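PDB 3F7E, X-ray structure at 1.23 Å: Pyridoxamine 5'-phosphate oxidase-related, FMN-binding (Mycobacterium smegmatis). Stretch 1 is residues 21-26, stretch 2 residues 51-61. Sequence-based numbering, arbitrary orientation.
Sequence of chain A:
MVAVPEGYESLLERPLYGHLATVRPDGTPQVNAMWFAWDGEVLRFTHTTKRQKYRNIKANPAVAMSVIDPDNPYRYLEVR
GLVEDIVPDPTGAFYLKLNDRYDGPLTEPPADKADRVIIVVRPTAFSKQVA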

ATOM      1  N   ALA A  21      -3.911  -1.365   3.751  1.00  5.08           N
ATOM      2  CA  ALA A  21      -4.683  -0.127   3.896  1.00  5.42           C
ATOM      3  C   ALA A  21      -5.898  -0.346   4.765  1.00  5.57           C
ATOM      4  O   ALA A  21      -6.627  -1.354   4.625  1.00  5.90           O
ATOM      5  CB  ALA A  21      -5.136   0.375   2.525  1.00  6.34           C
ATOM      6  N   THR A  22      -6.145   0.614   5.632  1.00  6.54           N
ATOM      7  CA  THR A  22      -7.297   0.652   6.511  1.00  7.42           C
ATOM      8  C   THR A  22      -7.905   2.058   6.374  1.00  7.39           C
ATOM      9  O   THR A  22      -7.318   2.932   5.768  1.00  7.95           O
ATOM     10  CB  THR A  22      -6.896   0.372   7.975  1.00  7.98           C
ATOM     11  OG1 THR A  22      -5.873   1.291   8.398  1.00  9.87           O
ATOM     12  CG2 THR A  22      -6.455  -1.089   8.185  1.00  8.27           C
ATOM     13  N   VAL A  23      -9.084   2.266   6.952  1.00  7.41           N
ATOM     14  CA  VAL A  23      -9.720   3.578   6.883  1.00  9.33           C
ATOM     15  C   VAL A  23      -9.934   4.057   8.308  1.00  9.77           C
ATOM     16  O   VAL A  23     -10.417   3.297   9.160  1.00 10.26           O
ATOM     17  CB  VAL A  23     -11.075   3.546   6.100  1.00 11.07           C
ATOM     18  CG1 VAL A  23     -11.587   4.935   5.873  1.00 12.86           C
ATOM     19  CG2 VAL A  23     -10.923   2.871   4.766  1.00 14.44           C
ATOM     20  N   ARG A  24      -9.585   5.324   8.539  1.00 10.31           N
ATOM     21  CA  ARG A  24      -9.844   5.938   9.834  1.00 13.05           C
ATOM     22  C   ARG A  24     -11.343   6.267  10.016  1.00 13.25           C
ATOM     23  O   ARG A  24     -12.083   6.391   9.059  1.00 13.93           O
ATOM     24  CB  ARG A  24      -9.032   7.216   9.958  1.00 13.86           C
ATOM     25  CG  ARG A  24      -7.532   7.003   9.843  1.00 14.30           C
ATOM     26  CD  ARG A  24      -6.734   8.317   9.858  1.00 20.34           C
ATOM     27  NE  ARG A  24      -5.303   8.046   9.977  1.00 24.05           N
ATOM     28  CZ  ARG A  24      -4.582   8.246  11.082  1.00 25.35           C
ATOM     29  NH1 ARG A  24      -5.149   8.732  12.184  1.00 26.58           N
ATOM     30  NH2 ARG A  24      -3.286   7.953  11.087  1.00 27.27           N
ATOM     31  N   PRO A  25     -11.806   6.421  11.273  1.00 14.74           N
ATOM     32  CA  PRO A  25     -13.184   6.856  11.516  1.00 16.38           C
ATOM     33  C   PRO A  25     -13.582   8.147  10.806  1.00 17.70           C
ATOM     34  O   PRO A  25     -14.763   8.321  10.511  1.00 19.79           O
ATOM     35  CB  PRO A  25     -13.231   7.033  13.041  1.00 16.32           C
ATOM     36  CG  PRO A  25     -12.256   6.008  13.537  1.00 15.82           C
ATOM     37  CD  PRO A  25     -11.108   6.112  12.532  1.00 15.53           C
ATOM     38  N   ASP A  26     -12.624   9.026  10.503  1.00 17.45           N
ATOM     39  CA  ASP A  26     -12.915  10.266   9.763  1.00 18.08           C
ATOM     40  C   ASP A  26     -13.015  10.061   8.238  1.00 17.56           C
ATOM     41  O   ASP A  26     -13.202  11.020   7.482  1.00 18.31           O
ATOM     42  CB  ASP A  26     -11.916  11.380  10.134  1.00 18.89           C
ATOM     43  CG  ASP A  26     -10.533  11.184   9.527  1.00 18.89           C
ATOM     44  OD1 ASP A  26      -9.676  12.064   9.708  1.00 21.86           O
ATOM     45  OD2 ASP A  26     -10.276  10.159   8.872  1.00 16.78           O
ATOM     46  N   ARG A  51      -2.102   1.026  18.787  1.00 14.35           N
ATOM     47  CA  ARG A  51      -1.894   1.935  17.642  1.00 14.96           C
ATOM     48  C   ARG A  51      -3.148   2.220  16.823  1.00 12.64           C
ATOM     49  O   ARG A  51      -4.153   1.506  16.930  1.00 11.85           O
ATOM     50  CB  ARG A  51      -0.819   1.413  16.670  1.00 17.21           C
ATOM     51  CG  ARG A  51       0.424   0.769  17.254  1.00 23.04           C
ATOM     52  CD  ARG A  51       1.560   1.756  17.571  1.00 28.71           C
ATOM     53  NE  ARG A  51       1.798   2.845  16.605  1.00 29.21           N
ATOM     54  CZ  ARG A  51       2.826   2.908  15.755  1.00 36.53           C
ATOM     55  NH1 ARG A  51       3.715   1.925  15.698  1.00 32.10           N
ATOM     56  NH2 ARG A  51       2.958   3.954  14.946  1.00 32.12           N
ATOM     57  N   GLN A  52      -3.056   3.238  15.965  1.00 12.33           N
ATOM     58  CA  GLN A  52      -4.188   3.692  15.177  1.00 12.51           C
ATOM     59  C   GLN A  52      -4.692   2.618  14.218  1.00 11.76           C
ATOM     60  O   GLN A  52      -5.894   2.532  13.978  1.00 10.94           O
ATOM     61  CB  GLN A  52      -3.854   4.966  14.392  1.00 14.06           C
ATOM     62  CG  GLN A  52      -5.062   5.595  13.730  1.00 15.16           C
ATOM     63  CD  GLN A  52      -6.140   6.014  14.725  1.00 14.97           C
ATOM     64  OE1 GLN A  52      -5.851   6.654  15.754  1.00 18.30           O
ATOM     65  NE2 GLN A  52      -7.391   5.658  14.423  1.00 14.87           N
ATOM     66  N   LYS A  53      -3.779   1.834  13.637  1.00 11.82           N
ATOM     67  CA  LYS A  53      -4.203   0.815  12.670  1.00 12.23           C
ATOM     68  C   LYS A  53      -5.211  -0.146  13.308  1.00 10.54           C
ATOM     69  O   LYS A  53      -6.193  -0.543  12.685  1.00 10.42           O
ATOM     70  CB  LYS A  53      -3.013  -0.017  12.170  1.00 14.77           C
ATOM     71  CG  LYS A  53      -1.753   0.696  11.817  1.00 20.67           C
ATOM     72  CD  LYS A  53      -0.608  -0.306  11.739  1.00 24.18           C
ATOM     73  CE  LYS A  53       0.742   0.362  11.576  1.00 25.94           C
ATOM     74  NZ  LYS A  53       1.797  -0.680  11.399  1.00 27.03           N
ATOM     75  N   TYR A  54      -4.969  -0.511  14.568  1.00 10.18           N
ATOM     76  CA  TYR A  54      -5.915  -1.340  15.302  1.00 10.11           C
ATOM     77  C   TYR A  54      -7.252  -0.650  15.532  1.00  9.53           C
ATOM     78  O   TYR A  54      -8.311  -1.235  15.288  1.00 10.35           O
ATOM     79  CB  TYR A  54      -5.299  -1.791  16.634  1.00 11.16           C
ATOM     80  CG  TYR A  54      -6.220  -2.523  17.579  1.00 11.91           C
ATOM     81  CD1 TYR A  54      -6.389  -3.892  17.483  1.00 13.07           C
ATOM     82  CD2 TYR A  54      -6.898  -1.846  18.582  1.00 13.19           C
ATOM     83  CE1 TYR A  54      -7.233  -4.574  18.371  1.00 15.33           C
ATOM     84  CE2 TYR A  54      -7.730  -2.498  19.465  1.00 14.85           C
ATOM     85  CZ  TYR A  54      -7.900  -3.863  19.357  1.00 15.07           C
ATOM     86  OH  TYR A  54      -8.730  -4.496  20.244  1.00 17.72           O
ATOM     87  N   ARG A  55      -7.204   0.599  15.995  1.00  9.62           N
ATOM     88  CA  ARG A  55      -8.441   1.356  16.166  1.00  9.43           C
ATOM     89  C   ARG A  55      -9.236   1.479  14.867  1.00  8.86           C
ATOM     90  O   ARG A  55     -10.462   1.397  14.871  1.00 10.19           O
ATOM     91  CB  ARG A  55      -8.152   2.730  16.751  1.00 10.08           C
ATOM     92  CG  ARG A  55      -7.583   2.647  18.130  1.00 11.23           C
ATOM     93  CD  ARG A  55      -7.463   4.012  18.825  1.00 13.39           C
ATOM     94  NE  ARG A  55      -6.428   4.890  18.270  1.00 13.03           N
ATOM     95  CZ  ARG A  55      -5.138   4.877  18.615  1.00 13.24           C
ATOM     96  NH1 ARG A  55      -4.306   5.760  18.071  1.00 15.20           N
ATOM     97  NH2 ARG A  55      -4.670   4.003  19.507  1.00 12.45           N
ATOM     98  N   ASN A  56      -8.527   1.622  13.743  1.00  8.76           N
ATOM     99  CA  ASN A  56      -9.215   1.724  12.454  1.00  8.80           C
ATOM    100  C   ASN A  56     -10.051   0.463  12.206  1.00  8.22           C
ATOM    101  O   ASN A  56     -11.239   0.537  11.820  1.00  8.72           O
ATOM    102  CB  ASN A  56      -8.224   1.885  11.295  1.00  9.24           C
ATOM    103  CG  ASN A  56      -7.494   3.209  11.314  1.00  9.63           C
ATOM    104  OD1 ASN A  56      -7.866   4.134  12.043  1.00 11.79           O
ATOM    105  ND2 ASN A  56      -6.462   3.303  10.487  1.00 10.64           N
ATOM    106  N   ILE A  57      -9.449  -0.707  12.403  1.00  8.27           N
ATOM    107  CA  ILE A  57     -10.117  -1.971  12.068  1.00  9.32           C
ATOM    108  C   ILE A  57     -11.230  -2.300  13.062  1.00  9.37           C
ATOM    109  O   ILE A  57     -12.204  -2.940  12.667  1.00 10.09           O
ATOM    110  CB  ILE A  57      -9.112  -3.135  11.875  1.00 11.10           C
ATOM    111  CG1 ILE A  57      -8.264  -3.386  13.075  1.00 13.53           C
ATOM    112  CG2 ILE A  57      -8.221  -2.893  10.684  1.00 12.12           C
ATOM    113  CD1 ILE A  57      -7.642  -4.798  13.080  1.00 18.41           C
ATOM    114  N   LYS A  58     -11.108  -1.842  14.309  1.00  9.48           N
ATOM    115  CA  LYS A  58     -12.195  -2.031  15.261  1.00 10.28           C
ATOM    116  C   LYS A  58     -13.439  -1.261  14.840  1.00 10.51           C
ATOM    117  O   LYS A  58     -14.560  -1.717  15.102  1.00 12.90           O
ATOM    118  CB  LYS A  58     -11.789  -1.640  16.684  1.00 10.95           C
ATOM    119  CG  LYS A  58     -10.679  -2.507  17.269  1.00 12.17           C
ATOM    120  CD  LYS A  58     -11.094  -3.969  17.411  1.00 15.18           C
ATOM    121  CE  LYS A  58     -12.120  -4.126  18.503  1.00 17.63           C
ATOM    122  NZ  LYS A  58     -11.496  -3.847  19.835  1.00 22.71           N
ATOM    123  N   ALA A  59     -13.272  -0.107  14.176  1.00  9.80           N
ATOM    124  CA  ALA A  59     -14.425   0.696  13.726  1.00 10.87           C
ATOM    125  C   ALA A  59     -14.870   0.393  12.293  1.00 10.59           C
ATOM    126  O   ALA A  59     -16.041   0.609  11.958  1.00 11.72           O
ATOM    127  CB  ALA A  59     -14.123   2.184  13.898  1.00 11.57           C
ATOM    128  N   ASN A  60     -13.963  -0.128  11.461  1.00  9.40           N
ATOM    129  CA  ASN A  60     -14.289  -0.432  10.079  1.00  9.33           C
ATOM    130  C   ASN A  60     -13.432  -1.639   9.710  1.00  8.29           C
ATOM    131  O   ASN A  60     -12.240  -1.505   9.527  1.00  7.93           O
ATOM    132  CB  ASN A  60     -13.967   0.757   9.176  1.00 10.87           C
ATOM    133  CG  ASN A  60     -14.339   0.510   7.743  1.00 11.58           C
ATOM    134  OD1 ASN A  60     -14.489  -0.638   7.297  1.00 12.95           O
ATOM    135  ND2 ASN A  60     -14.492   1.603   6.987  1.00 15.31           N
ATOM    136  N   PRO A  61     -14.028  -2.830   9.611  1.00  8.00           N
ATOM    137  CA  PRO A  61     -13.234  -4.050   9.376  1.00  8.18           C
ATOM    138  C   PRO A  61     -12.739  -4.228   7.935  1.00  7.23           C
ATOM    139  O   PRO A  61     -12.045  -5.212   7.653  1.00  7.42           O
ATOM    140  CB  PRO A  61     -14.200  -5.173   9.776  1.00  9.85           C
ATOM    141  CG  PRO A  61     -15.522  -4.613   9.449  1.00 11.04           C
ATOM    142  CD  PRO A  61     -15.454  -3.150   9.800  1.00  9.55           C
TER
HETATM  143  O   HOH W   1     -10.288  -0.215   7.906  1.00  9.20           O
HETATM  144  O   HOH W   2     -12.188   3.128  11.168  1.00 11.07           O
HETATM  145  O   HOH W   3     -14.277   4.367   8.138  1.00 22.67           O

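The end of a strand, residues 21–23, and the loop that follows it lie against one side of a helix formed by residues 52–59. The axes come within 7.5 Å and cross at 62°; the nearest CA atoms, Arg24 CA and Asn56 CA, are 5.0 Å apart. Together the stretches bury 425 Å², and Asn56 contributes the most covered area of any residue.

Ala21 is too far away to touch the helix. Thr22, the next residue, points its CA-to-CB bond toward it and uses both chemical characters of its side chain. With chi1 in the p well, Thr22 OG1 accepts a hydrogen bond from Asn56 ND2, at 3.0 Å and a nearly straight 164°. The methyl Thr22 CG2 meets Ile57 CG2 at 3.6 Å. A small, branched residue with one polar and one apolar arm thus suits a buried site that faces an amide and a hydrocarbon.

Val23 points sideways, and Val23 CB lies 4.0 Å from Asn60 ND2; a beta-branched apolar side chain is at home in a strand and suits this buried position. Val23 O touches Asn56 CB at 3.4 Å, and its backbone hydrogen bonds to stretch 2 run through water. The water 1 oxygen accepts from Val23 N at 2.9 Å and donates to Asn60 O at 2.8 Å; the water 2 oxygen donates to Val23 O at 2.7 Å and to Asn56 O at 2.8 Å. These waters serve polar backbone groups that do not bond directly across the gap.

At Arg24 the main chain passes close to Asn56, with Arg24 CA 3.5 Å from Asn56 OD1. The extended side chain brings its guanidinium over Gln52: Gln52 CG covers one face, 3.5 Å from Arg24 NH1. A flat, delocalized cation can rest a face against aliphatic carbon while its N-H groups point outward in its plane. A third water bridges the Arg24 carbonyl and the Asn60 side-chain amide, its oxygen donating to Arg24 O at 3.1 Å and accepting from Asn60 ND2 at 3.0 Å.

Gln52 and Asn56, one helical turn apart, are also tied together: Gln52 NE2 donates to Asn56 OD1 at 2.9 Å and 178°. The Asn56 amide therefore accepts within the helix and donates across to Thr22. Gln52 OE1 in turn accepts from Arg55 NE (3.1 Å) and Arg55 NH1 (2.9 Å). Arg55, purely a donor, anchors both amide orientations.

Pro25 closes the contact with its rigid ring: Pro25 CD approaches Asn56 OD1 at 3.8 Å, and Pro25 CG packs 4.3 Å from Ala59 CB, a small apolar partner. Asp26 lies beyond reach.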